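Local structure of secreted protein (Kutzneria albida DSM 43870, 5M6Q) at residues P5-D10 with V197-L202; A75-L80 with L122-F127; P88-Y93 with K111-W116; R130-Q135 with D211-V216. The protein probably catalyses protein cross-linking by acyl transfer from glutamine side chains, as a microbial transglutaminase. All coordinates share one frame; numbering follows the deposited sequence.

Contact 1. Residues P5-D10 with V197-L202; sequences PPLAED and VYQSTL
L7 and Q199 carry most of this contact, in which the N-terminal segment 5-10 lies against the end of strand 196-200; P5 and T201 add smaller patches. L7 points its side chain at the strand and sets its two methyls at successive points along the strand's end. CD2 approaches the backbone oxygen of Q199, at 3.7 Å from Q199 O, while CD1 lies over the following peptide and meets the methyl of T201, with 3.7 Å between L7 CD1 and T201 CG2. The two side chains cross at about a right angle. Q199 has its CG anti to the backbone N (chi1 175°) and the chain stays extended beyond it, which carries the amide across to the proline-rich segment. There Q199 NE2 donates to P5 O over 3.1 Å, nearly straight at 163°, with the acceptor close to the amide plane and the donor tilted from the carbonyl plane. R14 of the neighbouring edge strand 13-17 also donates to P5 O and to P6 O, and Q199 OE1 has weak bonds to R14 and W16. T201 turns its hydroxyl elsewhere: OG1 caps the helix 202-205 by accepting from H204 N. P5 and P6 have no N-H, so their backbones can only accept here, and the contact joins them to the sheet through side-chain donors and a leucine rather than through strand pairing.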
loop_
_atom_site.group_PDB
_atom_site.type_symbol
_atom_site.label_atom_id
_atom_site.label_comp_id
_atom_site.label_asym_id
_atom_site.label_seq_id
_atom_site.Cartn_x
_atom_site.Cartn_y
_atom_site.Cartn_z
ATOM N N PRO A 5 -5.035 18.114 7.551
ATOM C CA PRO A 5 -3.822 18.925 7.600
ATOM C C PRO A 5 -2.610 18.076 7.973
ATOM O O PRO A 5 -2.763 16.956 8.469
ATOM C CB PRO A 5 -4.133 19.960 8.688
ATOM C CG PRO A 5 -5.130 19.304 9.552
ATOM C CD PRO A 5 -5.972 18.446 8.638
ATOM N N PRO A 6 -1.410 18.597 7.724
ATOM C CA PRO A 6 -0.213 17.895 8.194
ATOM C C PRO A 6 -0.141 17.812 9.724
ATOM O O PRO A 6 -0.915 18.446 10.446
ATOM C CB PRO A 6 0.938 18.740 7.635
ATOM C CG PRO A 6 0.341 20.079 7.342
ATOM C CD PRO A 6 -1.088 19.820 6.962
ATOM N N LEU A 7 0.790 17.005 10.206
ATOM C CA LEU A 7 1.025 16.879 11.631
ATOM C C LEU A 7 1.768 18.101 12.149
ATOM O O LEU A 7 2.555 18.707 11.426
ATOM C CB LEU A 7 1.837 15.629 11.928
ATOM C CG LEU A 7 1.165 14.314 11.575
ATOM C CD1 LEU A 7 2.153 13.166 11.744
ATOM C CD2 LEU A 7 -0.048 14.121 12.461
ATOM N N ALA A 8 1.541 18.444 13.407
ATOM C CA ALA A 8 2.370 19.447 14.064
ATOM C C ALA A 8 3.826 18.985 14.063
ATOM O O ALA A 8 4.111 17.791 13.947
ATOM C CB ALA A 8 1.884 19.697 15.478
ATOM N N GLU A 9 4.749 19.932 14.187
ATOM C CA GLU A 9 6.174 19.618 14.121
ATOM C C GLU A 9 6.626 18.692 15.248
ATOM O O GLU A 9 7.570 17.925 15.085
ATOM C CB GLU A 9 7.003 20.909 14.132
ATOM C CG GLU A 9 6.911 21.709 12.825
ATOM C CD GLU A 9 7.694 23.019 12.861
ATOM O OE1 GLU A 9 7.976 23.524 13.971
ATOM O OE2 GLU A 9 8.028 23.542 11.773
ATOM N N ASP A 10 5.951 18.747 16.384
ATOM C CA ASP A 10 6.321 17.881 17.504
ATOM C C ASP A 10 5.390 16.670 17.670
ATOM O O ASP A 10 5.251 16.133 18.769
ATOM C CB ASP A 10 6.328 18.688 18.798
ATOM C CG ASP A 10 4.963 19.234 19.134
ATOM O OD1 ASP A 10 4.214 19.568 18.185
ATOM O OD2 ASP A 10 4.627 19.314 20.335
ATOM N N VAL A 197 -8.417 5.194 13.504
ATOM C CA VAL A 197 -7.537 5.519 12.385
ATOM C C VAL A 197 -6.357 6.362 12.852
ATOM O O VAL A 197 -6.505 7.246 13.709
ATOM C CB VAL A 197 -8.343 6.203 11.256
ATOM C CG1 VAL A 197 -7.442 6.932 10.258
ATOM C CG2 VAL A 197 -9.162 5.158 10.539
ATOM N N TYR A 198 -5.172 6.051 12.330
ATOM C CA TYR A 198 -3.965 6.792 12.682
ATOM C C TYR A 198 -3.386 7.504 11.478
ATOM O O TYR A 198 -3.370 6.973 10.376
ATOM C CB TYR A 198 -2.881 5.868 13.242
ATOM C CG TYR A 198 -3.284 5.070 14.440
ATOM C CD1 TYR A 198 -3.897 5.676 15.543
ATOM C CD2 TYR A 198 -3.031 3.704 14.493
ATOM C CE1 TYR A 198 -4.255 4.927 16.659
ATOM C CE2 TYR A 198 -3.381 2.953 15.599
ATOM C CZ TYR A 198 -3.992 3.568 16.676
ATOM O OH TYR A 198 -4.326 2.804 17.766
ATOM N N GLN A 199 -2.864 8.689 11.713
ATOM C CA GLN A 199 -2.144 9.438 10.704
ATOM C C GLN A 199 -0.757 9.654 11.284
ATOM O O GLN A 199 -0.592 10.443 12.230
ATOM C CB GLN A 199 -2.856 10.759 10.388
ATOM C CG GLN A 199 -2.112 11.662 9.416
ATOM C CD GLN A 199 -2.694 13.067 9.371
ATOM O OE1 GLN A 199 -3.569 13.413 10.170
ATOM N NE2 GLN A 199 -2.211 13.884 8.433
ATOM N N SER A 200 0.230 8.931 10.758
ATOM C CA SER A 200 1.562 8.912 11.374
ATOM C C SER A 200 2.669 9.449 10.490
ATOM O O SER A 200 2.556 9.460 9.260
ATOM C CB SER A 200 1.925 7.490 11.793
ATOM O OG SER A 200 1.000 7.012 12.746
ATOM N N THR A 201 3.748 9.892 11.120
ATOM C CA THR A 201 4.983 10.065 10.376
ATOM C C THR A 201 5.452 8.682 9.947
ATOM O O THR A 201 5.100 7.677 10.571
ATOM C CB THR A 201 6.090 10.707 11.204
ATOM O OG1 THR A 201 6.465 9.791 12.227
ATOM C CG2 THR A 201 5.644 12.028 11.833
ATOM N N LEU A 202 6.274 8.627 8.902
ATOM C CA LEU A 202 6.865 7.369 8.473
ATOM C C LEU A 202 7.684 6.729 9.582
ATOM O O LEU A 202 7.600 5.526 9.793
ATOM C CB LEU A 202 7.742 7.575 7.234
ATOM C CG LEU A 202 8.426 6.280 6.786
ATOM C CD1 LEU A 202 7.395 5.234 6.369
ATOM C CD2 LEU A 202 9.449 6.531 5.677
#

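Contact 2. Residues A75-L80 with L122-F127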
loop_
_atom_site.group_PDB
_atom_site.type_symbol
_atom_site.label_atom_id
_atom_site.label_comp_id
_atom_site.label_asym_id
_atom_site.label_seq_id
_atom_site.Cartn_x
_atom_site.Cartn_y
_atom_site.Cartn_z
ATOM N N ALA A 75 10.127 5.832 -7.260
ATOM C CA ALA A 75 10.614 5.859 -8.641
ATOM C C ALA A 75 9.699 5.026 -9.539
ATOM O O ALA A 75 9.440 5.368 -10.689
ATOM C CB ALA A 75 12.049 5.345 -8.724
ATOM N N VAL A 76 9.203 3.930 -8.996
ATOM C CA VAL A 76 8.353 3.032 -9.753
ATOM C C VAL A 76 6.986 3.690 -9.947
ATOM O O VAL A 76 6.397 3.628 -11.023
ATOM C CB VAL A 76 8.268 1.664 -9.052
ATOM C CG1 VAL A 76 7.118 0.828 -9.622
ATOM C CG2 VAL A 76 9.627 0.928 -9.226
ATOM N N GLN A 77 6.514 4.376 -8.914
ATOM C CA GLN A 77 5.286 5.161 -9.009
ATOM C C GLN A 77 5.385 6.194 -10.124
ATOM O O GLN A 77 4.492 6.295 -10.966
ATOM C CB GLN A 77 4.984 5.862 -7.675
ATOM C CG GLN A 77 3.699 6.685 -7.687
ATOM C CD GLN A 77 3.551 7.559 -6.452
ATOM O OE1 GLN A 77 4.541 8.071 -5.911
ATOM N NE2 GLN A 77 2.313 7.725 -5.990
ATOM N N ALA A 78 6.469 6.960 -10.142
ATOM C CA ALA A 78 6.603 7.996 -11.171
ATOM C C ALA A 78 6.679 7.370 -12.564
ATOM O O ALA A 78 6.083 7.877 -13.506
ATOM C CB ALA A 78 7.813 8.869 -10.914
ATOM N N ALA A 79 7.390 6.260 -12.689
ATOM C CA ALA A 79 7.527 5.612 -13.984
ATOM C C ALA A 79 6.157 5.132 -14.494
ATOM O O ALA A 79 5.803 5.351 -15.655
ATOM C CB ALA A 79 8.514 4.458 -13.896
ATOM N N LEU A 80 5.390 4.486 -13.622
ATOM C CA LEU A 80 4.075 3.989 -13.990
ATOM C C LEU A 80 3.085 5.107 -14.298
ATOM O O LEU A 80 2.315 5.003 -15.256
ATOM C CB LEU A 80 3.506 3.102 -12.890
ATOM C CG LEU A 80 4.174 1.745 -12.717
ATOM C CD1 LEU A 80 3.628 1.118 -11.454
ATOM C CD2 LEU A 80 3.939 0.847 -13.932
ATOM N N LEU A 122 -6.535 5.715 -13.996
ATOM C CA LEU A 122 -5.657 5.069 -13.024
ATOM C C LEU A 122 -4.555 5.980 -12.542
ATOM O O LEU A 122 -4.114 6.881 -13.258
ATOM C CB LEU A 122 -5.033 3.799 -13.617
ATOM C CG LEU A 122 -6.025 2.676 -13.923
ATOM C CD1 LEU A 122 -5.321 1.578 -14.666
ATOM C CD2 LEU A 122 -6.702 2.140 -12.640
ATOM N N LYS A 123 -4.109 5.739 -11.314
ATOM C CA LYS A 123 -2.902 6.370 -10.812
ATOM C C LYS A 123 -2.142 5.365 -9.957
ATOM O O LYS A 123 -2.745 4.571 -9.230
ATOM C CB LYS A 123 -3.230 7.620 -9.998
ATOM C CG LYS A 123 -4.184 7.347 -8.862
ATOM C CD LYS A 123 -4.086 8.387 -7.769
ATOM C CE LYS A 123 -5.280 8.279 -6.816
ATOM N NZ LYS A 123 -5.126 9.190 -5.641
ATOM N N ALA A 124 -0.820 5.395 -10.052
ATOM C CA ALA A 124 0.014 4.575 -9.192
ATOM C C ALA A 124 0.068 5.185 -7.791
ATOM O O ALA A 124 0.331 6.373 -7.637
ATOM C CB ALA A 124 1.399 4.439 -9.779
ATOM N N SER A 125 -0.205 4.370 -6.777
ATOM C CA SER A 125 -0.235 4.828 -5.399
ATOM C C SER A 125 0.681 3.954 -4.566
ATOM O O SER A 125 1.081 2.895 -5.017
ATOM C CB SER A 125 -1.656 4.799 -4.851
ATOM O OG SER A 125 -2.454 5.740 -5.542
ATOM N N ILE A 126 1.032 4.417 -3.369
ATOM C CA ILE A 126 1.978 3.709 -2.506
ATOM C C ILE A 126 1.326 3.400 -1.171
ATOM O O ILE A 126 0.565 4.205 -0.623
ATOM C CB ILE A 126 3.276 4.514 -2.293
ATOM C CG1 ILE A 126 4.044 4.639 -3.605
ATOM C CG2 ILE A 126 4.183 3.890 -1.198
ATOM C CD1 ILE A 126 5.302 5.464 -3.482
ATOM N N PHE A 127 1.605 2.214 -0.661
ATOM C CA PHE A 127 1.315 1.927 0.725
ATOM C C PHE A 127 2.468 1.105 1.248
ATOM O O PHE A 127 3.226 0.539 0.472
ATOM C CB PHE A 127 -0.029 1.209 0.882
ATOM C CG PHE A 127 -0.103 -0.098 0.167
ATOM C CD1 PHE A 127 0.309 -1.268 0.786
ATOM C CD2 PHE A 127 -0.611 -0.168 -1.122
ATOM C CE1 PHE A 127 0.234 -2.492 0.124
ATOM C CE2 PHE A 127 -0.680 -1.384 -1.791
ATOM C CZ PHE A 127 -0.266 -2.545 -1.159
#
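Helix-on-sheet packing in the transglutaminase core brings helix 70-84 against strand 122-131, an inner strand of the antiparallel sheet. The local axes of 75-80 and 122-127 run antiparallel, 177° between their directions, and approach to 7.7 Å. Such a short separation goes with the small residue at the closest approach: A124 turns its methyl to the helix, and its CB lies 4.0 Å from L80 CB and 3.8 Å from Q77 CG. L80 rests on V219 of the adjacent strand 214-223 as well, so the helix spans two strands. Farther along, I126 brings its CD1 to 3.6 Å from Q77 OE1, the two side chains crossing at about a right angle; I126 also packs on A73 and E74 one turn back in the helix. The amide of Q77 has a second partner in Q180, whose OE1 is bonded to the same NE2, and N81 of the helix accepts from A124 N. With CG anti to the backbone N (chi1 -179°), the extended chain of Q77 reaches the strand, where NE2 donates to A124 O over 2.9 Å at 168°, the oxygen lying in the amide plane and the donor standing above the carbonyl plane.

Contact 3. Residues P88-Y93 with K111-W116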
loop_
_atom_site.group_PDB
_atom_site.type_symbol
_atom_site.label_atom_id
_atom_site.label_comp_id
_atom_site.label_asym_id
_atom_site.label_seq_id
_atom_site.Cartn_x
_atom_site.Cartn_y
_atom_site.Cartn_z
ATOM N N PRO A 88 -2.647 4.420 -22.300
ATOM C CA PRO A 88 -2.448 3.208 -23.106
ATOM C C PRO A 88 -3.560 2.164 -22.959
ATOM O O PRO A 88 -4.246 2.120 -21.934
ATOM C CB PRO A 88 -1.132 2.650 -22.565
ATOM C CG PRO A 88 -1.115 3.088 -21.152
ATOM C CD PRO A 88 -1.729 4.463 -21.148
ATOM N N SER A 89 -3.744 1.348 -23.995
ATOM C CA SER A 89 -4.511 0.111 -23.885
ATOM C C SER A 89 -3.638 -0.886 -23.141
ATOM O O SER A 89 -2.433 -0.673 -23.046
ATOM C CB SER A 89 -4.889 -0.434 -25.270
ATOM O OG SER A 89 -3.754 -0.974 -25.923
ATOM N N PRO A 90 -4.227 -1.975 -22.606
ATOM C CA PRO A 90 -3.374 -2.970 -21.947
ATOM C C PRO A 90 -2.168 -3.408 -22.778
ATOM O O PRO A 90 -1.078 -3.516 -22.223
ATOM C CB PRO A 90 -4.329 -4.139 -21.710
ATOM C CG PRO A 90 -5.662 -3.467 -21.501
ATOM C CD PRO A 90 -5.662 -2.259 -22.406
ATOM N N ALA A 91 -2.337 -3.630 -24.078
ATOM C CA ALA A 91 -1.210 -4.063 -24.911
ATOM C C ALA A 91 -0.134 -2.969 -25.040
ATOM O O ALA A 91 1.073 -3.258 -25.079
ATOM C CB ALA A 91 -1.708 -4.498 -26.305
ATOM N N GLN A 92 -0.568 -1.714 -25.093
ATOM C CA GLN A 92 0.366 -0.595 -25.207
ATOM C C GLN A 92 1.131 -0.400 -23.908
ATOM O O GLN A 92 2.282 0.023 -23.905
ATOM C CB GLN A 92 -0.363 0.691 -25.584
ATOM C CG GLN A 92 -0.721 0.782 -27.060
ATOM C CD GLN A 92 -1.611 1.972 -27.353
ATOM O OE1 GLN A 92 -2.453 2.344 -26.535
ATOM N NE2 GLN A 92 -1.429 2.578 -28.523
ATOM N N TYR A 93 0.472 -0.708 -22.801
ATOM C CA TYR A 93 1.093 -0.628 -21.487
ATOM C C TYR A 93 2.220 -1.672 -21.379
ATOM O O TYR A 93 3.317 -1.385 -20.895
ATOM C CB TYR A 93 0.012 -0.818 -20.409
ATOM C CG TYR A 93 0.514 -1.091 -19.007
ATOM C CD1 TYR A 93 0.761 -2.391 -18.576
ATOM C CD2 TYR A 93 0.720 -0.051 -18.107
ATOM C CE1 TYR A 93 1.201 -2.647 -17.297
ATOM C CE2 TYR A 93 1.160 -0.298 -16.821
ATOM C CZ TYR A 93 1.404 -1.600 -16.423
ATOM O OH TYR A 93 1.838 -1.861 -15.154
ATOM N N LYS A 111 1.136 -7.700 -14.766
ATOM C CA LYS A 111 0.042 -8.173 -13.927
ATOM C C LYS A 111 -0.583 -7.050 -13.075
ATOM O O LYS A 111 -1.767 -7.110 -12.720
ATOM C CB LYS A 111 0.557 -9.301 -13.026
ATOM C CG LYS A 111 -0.524 -10.104 -12.321
ATOM C CD LYS A 111 -0.057 -10.645 -10.961
ATOM C CE LYS A 111 0.926 -11.798 -11.101
ATOM N NZ LYS A 111 1.212 -12.471 -9.788
ATOM N N ALA A 112 0.212 -6.028 -12.750
ATOM C CA ALA A 112 -0.230 -4.968 -11.840
ATOM C C ALA A 112 -1.338 -4.117 -12.441
ATOM O O ALA A 112 -2.147 -3.560 -11.713
ATOM C CB ALA A 112 0.942 -4.087 -11.435
ATOM N N LEU A 113 -1.382 -4.018 -13.767
ATOM C CA LEU A 113 -2.450 -3.273 -14.425
ATOM C C LEU A 113 -3.805 -3.982 -14.362
ATOM O O LEU A 113 -3.924 -5.141 -14.755
ATOM C CB LEU A 113 -2.090 -3.019 -15.887
ATOM C CG LEU A 113 -3.053 -2.159 -16.702
ATOM C CD1 LEU A 113 -2.813 -0.680 -16.441
ATOM C CD2 LEU A 113 -2.899 -2.492 -18.182
ATOM N N PRO A 114 -4.841 -3.284 -13.869
ATOM C CA PRO A 114 -6.186 -3.849 -14.022
ATOM C C PRO A 114 -6.764 -3.574 -15.414
ATOM O O PRO A 114 -7.199 -2.463 -15.675
ATOM C CB PRO A 114 -6.993 -3.138 -12.936
ATOM C CG PRO A 114 -6.279 -1.826 -12.739
ATOM C CD PRO A 114 -4.823 -2.100 -12.988
ATOM N N SER A 115 -6.770 -4.585 -16.279
ATOM C CA SER A 115 -7.224 -4.445 -17.672
ATOM C C SER A 115 -8.617 -3.837 -17.868
ATOM O O SER A 115 -8.856 -3.153 -18.858
ATOM C CB SER A 115 -7.194 -5.809 -18.362
ATOM O OG SER A 115 -5.912 -6.390 -18.224
ATOM N N TRP A 116 -9.532 -4.078 -16.937
ATOM C CA TRP A 116 -10.912 -3.625 -17.114
ATOM C C TRP A 116 -11.137 -2.146 -16.744
ATOM O O TRP A 116 -12.209 -1.599 -17.009
ATOM C CB TRP A 116 -11.850 -4.501 -16.296
ATOM C CG TRP A 116 -11.650 -4.317 -14.843
ATOM C CD1 TRP A 116 -10.721 -4.934 -14.056
ATOM C CD2 TRP A 116 -12.385 -3.438 -13.988
ATOM N NE1 TRP A 116 -10.837 -4.497 -12.758
ATOM C CE2 TRP A 116 -11.851 -3.577 -12.689
ATOM C CE3 TRP A 116 -13.445 -2.547 -14.192
ATOM C CZ2 TRP A 116 -12.344 -2.860 -11.599
ATOM C CZ3 TRP A 116 -13.935 -1.838 -13.110
ATOM C CH2 TRP A 116 -13.383 -1.994 -11.830
#
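Helix 90-99 starts beside the chain that leaves helix 109-112, and the backbones come nearest at P90 and S115, whose CA atoms are 5.9 Å apart. L113 fills the angle between P90, the first residue of the helix, and the ring of Y93. The tyrosine offers one face. L113 CB lies over it, displaced toward the rim, 3.9 Å from the ring centroid and 24° off the ring normal, a CH-pi contact whose closest pair is L113 CB with Y93 CE1 at 3.6 Å. The two methyls spread along the same ring: L113 CD2 lies nearest Y93 CG and CD1, L113 CD1 nearest Y93 CD2 and CE2. Having CG anti to the backbone N (chi1 -176°) directs the leucine's branch point back along the tyrosine, and the two side chains slide past each other in opposite directions. L113 CD2 also touches the proline, 4.1 Å from P90 CB, while the neighbouring CG of P90 comes near S115. The contact across the segments is apolar, with no hydrogen bond of its own, and the hydroxyl of Y93 is held instead by V109 O. The start of the helix is fixed by a capping box. S89 N donates to Q92 OE1 over 3.0 Å in the carbonyl plane, on a lone pair, and the return bond from Q92 N to S89 OG is weak. Around this contact, Y93 packs on L80 and I83 of helix 70-84 and on F221 of strand 214-223, while L113 leans on L122 at the start of strand 122-131.

Contact 4. Residues R130-Q135 with D211-V216; sequences RFYSWQ and DFDEQV
A single carbonyl, F131 O, takes two backbone N-H groups from consecutive residues, E214 N and D213 N, both at 3.1 Å, and they arrive from opposite faces of its plane. This is a classic beta bulge, with D213 and E214 both set against F131. The return bond, F131 N to E214 O, closes the hydrogen-bonded pair. Here the antiparallel partners 122-131 and 214-223 of the central sheet meet at their ends, and R130 pairs with Q215 in the next, non-hydrogen-bonded position. Beyond the bulge, D213 closes a two-pronged grip on S133: OD1 accepts from S133 N at 2.8 Å and OD2 from S133 OG at 2.7 Å, each through its syn lone pair. On one face of the sheet the F131 ring carries E214 CB over it, 3.5 Å from the centroid, and V216 CG1 touches its edge. E214 OE2 makes a salt bridge to R149. F212 is clasped between D211 CB over one face and R130 CB over the other. The guanidinium of R130, turned 57° from that ring, reaches a water in its own plane through NE; the water donates in turn to E214 O, while R130 NH1 is bonded to R207 O and Y205 O.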
loop_
_atom_site.group_PDB
_atom_site.type_symbol
_atom_site.label_atom_id
_atom_site.label_comp_id
_atom_site.label_asym_id
_atom_site.label_seq_id
_atom_site.Cartn_x
_atom_site.Cartn_y
_atom_site.Cartn_z
ATOM N N ARG A 130 3.811 -3.894 6.788
ATOM C CA ARG A 130 4.682 -4.510 7.763
ATOM C C ARG A 130 4.145 -5.902 8.072
ATOM O O ARG A 130 2.930 -6.105 8.200
ATOM C CB ARG A 130 4.766 -3.664 9.039
ATOM C CG ARG A 130 5.162 -2.202 8.798
ATOM C CD ARG A 130 5.447 -1.462 10.108
ATOM N NE ARG A 130 6.511 -2.096 10.894
ATOM C CZ ARG A 130 6.925 -1.671 12.088
ATOM N NH1 ARG A 130 6.384 -0.590 12.643
ATOM N NH2 ARG A 130 7.886 -2.322 12.729
ATOM N N PHE A 131 5.046 -6.859 8.182
ATOM C CA PHE A 131 4.643 -8.246 8.348
ATOM C C PHE A 131 5.747 -9.072 9.000
ATOM O O PHE A 131 6.823 -8.563 9.325
ATOM C CB PHE A 131 4.235 -8.842 6.989
ATOM C CG PHE A 131 5.348 -8.864 5.959
ATOM C CD1 PHE A 131 5.688 -7.714 5.250
ATOM C CD2 PHE A 131 6.025 -10.047 5.675
ATOM C CE1 PHE A 131 6.684 -7.736 4.288
ATOM C CE2 PHE A 131 7.038 -10.079 4.702
ATOM C CZ PHE A 131 7.369 -8.923 4.012
ATOM N N TYR A 132 5.457 -10.349 9.211
ATOM C CA TYR A 132 6.372 -11.274 9.859
ATOM C C TYR A 132 6.974 -12.200 8.802
ATOM O O TYR A 132 6.271 -12.696 7.926
ATOM C CB TYR A 132 5.623 -12.064 10.939
ATOM C CG TYR A 132 6.446 -13.028 11.765
ATOM C CD1 TYR A 132 7.604 -12.630 12.407
ATOM C CD2 TYR A 132 6.032 -14.338 11.924
ATOM C CE1 TYR A 132 8.334 -13.525 13.184
ATOM C CE2 TYR A 132 6.739 -15.231 12.696
ATOM C CZ TYR A 132 7.882 -14.828 13.323
ATOM O OH TYR A 132 8.571 -15.751 14.075
ATOM N N SER A 133 8.278 -12.417 8.890
ATOM C CA SER A 133 9.021 -13.127 7.853
ATOM C C SER A 133 8.776 -14.621 7.866
ATOM O O SER A 133 8.834 -15.263 6.823
ATOM C CB SER A 133 10.518 -12.870 8.003
ATOM O OG SER A 133 10.970 -13.343 9.248
ATOM N N TRP A 134 8.493 -15.171 9.041
ATOM C CA TRP A 134 8.378 -16.617 9.188
ATOM C C TRP A 134 6.997 -17.110 8.754
ATOM O O TRP A 134 6.176 -17.483 9.584
ATOM C CB TRP A 134 8.661 -17.021 10.641
ATOM C CG TRP A 134 9.479 -18.265 10.778
ATOM C CD1 TRP A 134 9.271 -19.451 10.136
ATOM C CD2 TRP A 134 10.623 -18.458 11.613
ATOM N NE1 TRP A 134 10.219 -20.365 10.510
ATOM C CE2 TRP A 134 11.062 -19.784 11.418
ATOM C CE3 TRP A 134 11.323 -17.639 12.501
ATOM C CZ2 TRP A 134 12.165 -20.315 12.087
ATOM C CZ3 TRP A 134 12.425 -18.168 13.163
ATOM C CH2 TRP A 134 12.832 -19.493 12.953
ATOM N N GLN A 135 6.754 -17.126 7.448
ATOM C CA GLN A 135 5.404 -17.309 6.924
ATOM C C GLN A 135 4.979 -18.769 6.902
ATOM O O GLN A 135 3.798 -19.086 6.737
ATOM C CB GLN A 135 5.309 -16.701 5.519
ATOM C CG GLN A 135 5.128 -15.180 5.540
ATOM C CD GLN A 135 3.871 -14.765 6.281
ATOM O OE1 GLN A 135 2.753 -15.056 5.845
ATOM N NE2 GLN A 135 4.045 -14.093 7.410
ATOM N N ASP A 211 5.721 -7.399 16.746
ATOM C CA ASP A 211 4.837 -8.050 15.780
ATOM C C ASP A 211 5.539 -8.368 14.468
ATOM O O ASP A 211 5.280 -9.404 13.856
ATOM C CB ASP A 211 3.615 -7.167 15.462
ATOM C CG ASP A 211 2.878 -6.698 16.700
ATOM O OD1 ASP A 211 3.427 -5.861 17.460
ATOM O OD2 ASP A 211 1.730 -7.140 16.893
ATOM N N PHE A 212 6.413 -7.462 14.033
ATOM C CA PHE A 212 6.881 -7.434 12.649
ATOM C C PHE A 212 8.400 -7.398 12.502
ATOM O O PHE A 212 9.063 -6.703 13.250
ATOM C CB PHE A 212 6.325 -6.202 11.938
ATOM C CG PHE A 212 4.869 -5.965 12.174
ATOM C CD1 PHE A 212 3.935 -6.959 11.880
ATOM C CD2 PHE A 212 4.429 -4.737 12.658
ATOM C CE1 PHE A 212 2.590 -6.747 12.100
ATOM C CE2 PHE A 212 3.081 -4.497 12.866
ATOM C CZ PHE A 212 2.154 -5.504 12.593
ATOM N N ASP A 213 8.955 -8.088 11.508
ATOM C CA ASP A 213 10.385 -7.905 11.246
ATOM C C ASP A 213 10.680 -7.547 9.784
ATOM O O ASP A 213 11.838 -7.451 9.374
ATOM C CB ASP A 213 11.187 -9.144 11.676
ATOM C CG ASP A 213 10.782 -10.414 10.944
ATOM O OD1 ASP A 213 9.706 -10.459 10.307
ATOM O OD2 ASP A 213 11.557 -11.394 11.019
ATOM N N GLU A 214 9.625 -7.315 9.024
ATOM C CA GLU A 214 9.724 -6.928 7.621
ATOM C C GLU A 214 8.828 -5.738 7.319
ATOM O O GLU A 214 7.746 -5.608 7.880
ATOM C CB GLU A 214 9.323 -8.088 6.688
ATOM C CG GLU A 214 10.197 -9.331 6.789
ATOM C CD GLU A 214 11.640 -9.126 6.304
ATOM O OE1 GLU A 214 11.942 -8.114 5.606
ATOM O OE2 GLU A 214 12.482 -10.000 6.629
ATOM N N GLN A 215 9.294 -4.883 6.418
ATOM C CA GLN A 215 8.506 -3.773 5.922
ATOM C C GLN A 215 8.823 -3.590 4.451
ATOM O O GLN A 215 9.989 -3.600 4.064
ATOM C CB GLN A 215 8.799 -2.490 6.706
ATOM C CG GLN A 215 7.982 -1.296 6.221
ATOM C CD GLN A 215 8.041 -0.123 7.188
ATOM O OE1 GLN A 215 8.597 -0.237 8.271
ATOM N NE2 GLN A 215 7.460 1.005 6.800
ATOM N N VAL A 216 7.781 -3.452 3.635
ATOM C CA VAL A 216 7.927 -3.183 2.209
ATOM C C VAL A 216 7.143 -1.935 1.824
ATOM O O VAL A 216 6.219 -1.531 2.511
ATOM C CB VAL A 216 7.453 -4.378 1.337
ATOM C CG1 VAL A 216 8.320 -5.611 1.578
ATOM C CG2 VAL A 216 5.991 -4.681 1.600
HETATM O O HOH W 1 8.322 -4.211 10.284
#

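Overall arrangement
Contacts 1, 2 and 4 all reach one antiparallel sheet, contact 1 near its 13-17 edge, contacts 2 and 4 at successive parts of strand 122-131, their centres about 23 Å apart on opposite sides of the chain's centre. Contact 3 extends the packing of contact 2, about 14 Å between centres, and the two also meet where L122 CD2 lies 4.0 Å from P114 CG. Contacts 1 and 3 are the farthest apart, about 35 Å between centres, whereas contacts 1 and 4 just touch, L202 CD1 lying 4.3 Å from Q215 NE2. Buffer molecules, probably from crystallisation, are bound beside contacts 1, 3 and 4, at S200, K111 and Y132.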